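Local atomic coordinates of putative peptidase (Bacteroides fragilis, PDB entry 5DYN), a protein that is a cysteine protease of the clostripain family that probably cleaves and so activates the Bacteroides fragilis toxin. Residues 38-41 and 42-46. Residues are numbered along the deposited sequence; the frame is centred on the assembly and turned at random.
Sequences VEVA and YALRD
V40 and L44 lie side by side one turn apart, V40 CG1 being 4.0 Å from L44 CD1. Followed outward, L44 CB and CG rest beside V40 O, and CD1 then draws level with the valine. Their placement follows from the torsions: CG1 of V40 is anti to the backbone N (chi1 179°), whereas L44 has CG anti to its carbonyl carbon (chi1 -59°).

Backbone bonds Y42 N to V38 O (2.9 Å), A43 N to E39 O (3.1 Å) and L44 N to V40 O (3.0 Å) establish an alpha-helical i to i+4 pattern. L44 also makes a weak bond to A41 O, and at L44 the backbone leaves helical geometry.

Past this end, the R45 guanidinium lays one face over Y42 CZ, while NH1 donates to Y42 O at 2.8 Å with an N-H...O angle of 158°. R45 N reaches that same oxygen from the opposite face of its plane. R45 NE is salt-bridged to E120.

The helix is the crossover of the beta-alpha-beta unit between parallel strands 25-31 and 50-53. L44 packs on helix 12-18, while Y42 meets helices 119-127 and 231-236.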
# COMPACT_ATOMS: atom_id res chain seq x y z
N VAL B 38 -7.36 5.08 -3.55
CA VAL B 38 -8.34 5.78 -2.74
C VAL B 38 -9.31 4.78 -2.09
O VAL B 38 -9.76 4.99 -0.97
CB VAL B 38 -9.12 6.83 -3.57
CG1 VAL B 38 -9.87 6.18 -4.73
CG2 VAL B 38 -10.07 7.63 -2.69
N GLU B 39 -9.57 3.68 -2.79
CA GLU B 39 -10.50 2.67 -2.30
C GLU B 39 -9.91 1.87 -1.14
O GLU B 39 -10.62 1.43 -0.24
CB GLU B 39 -10.91 1.73 -3.43
CG GLU B 39 -11.59 2.42 -4.59
CD GLU B 39 -10.61 2.90 -5.66
OE1 GLU B 39 -9.39 2.90 -5.41
OE2 GLU B 39 -11.07 3.28 -6.76
N VAL B 40 -8.59 1.68 -1.17
CA VAL B 40 -7.91 0.99 -0.08
C VAL B 40 -7.74 1.94 1.10
O VAL B 40 -7.95 1.56 2.25
CB VAL B 40 -6.55 0.45 -0.53
CG1 VAL B 40 -5.84 -0.25 0.63
CG2 VAL B 40 -6.72 -0.50 -1.71
N ALA B 41 -7.36 3.18 0.79
CA ALA B 41 -7.22 4.21 1.80
C ALA B 41 -8.52 4.41 2.57
O ALA B 41 -8.52 4.49 3.80
CB ALA B 41 -6.77 5.52 1.17
N TYR B 42 -9.63 4.49 1.84
CA TYR B 42 -10.92 4.70 2.49
C TYR B 42 -11.33 3.48 3.30
O TYR B 42 -11.82 3.61 4.42
CB TYR B 42 -12.01 5.05 1.48
CG TYR B 42 -13.33 5.41 2.14
CD1 TYR B 42 -13.58 6.71 2.56
CD2 TYR B 42 -14.30 4.45 2.37
CE1 TYR B 42 -14.77 7.05 3.17
CE2 TYR B 42 -15.50 4.78 2.99
CZ TYR B 42 -15.73 6.08 3.39
OH TYR B 42 -16.91 6.40 4.00
N ALA B 43 -11.14 2.29 2.73
CA ALA B 43 -11.55 1.06 3.41
C ALA B 43 -10.78 0.86 4.72
O ALA B 43 -11.29 0.23 5.65
CB ALA B 43 -11.35 -0.13 2.49
N LEU B 44 -9.56 1.39 4.79
CA LEU B 44 -8.71 1.19 5.96
C LEU B 44 -8.50 2.48 6.75
O LEU B 44 -7.56 2.57 7.55
CB LEU B 44 -7.36 0.62 5.55
CG LEU B 44 -7.35 -0.73 4.81
CD1 LEU B 44 -5.93 -1.20 4.55
CD2 LEU B 44 -8.13 -1.77 5.59
N ARG B 45 -9.36 3.47 6.54
CA ARG B 45 -9.18 4.78 7.16
C ARG B 45 -9.28 4.71 8.69
O ARG B 45 -8.73 5.56 9.40
CB ARG B 45 -10.22 5.78 6.62
CG ARG B 45 -11.64 5.50 7.08
CD ARG B 45 -12.66 6.23 6.22
NE ARG B 45 -14.02 6.01 6.69
CZ ARG B 45 -14.72 4.91 6.48
NH1 ARG B 45 -14.19 3.90 5.80
NH2 ARG B 45 -15.96 4.80 6.94
N ASP B 46 -9.97 3.69 9.19
CA ASP B 46 -10.20 3.54 10.62
C ASP B 46 -9.15 2.65 11.29
O ASP B 46 -9.22 2.39 12.49
CB ASP B 46 -11.59 2.97 10.88
CG ASP B 46 -11.81 1.64 10.18
OD1 ASP B 46 -11.35 1.48 9.03
OD2 ASP B 46 -12.45 0.74 10.78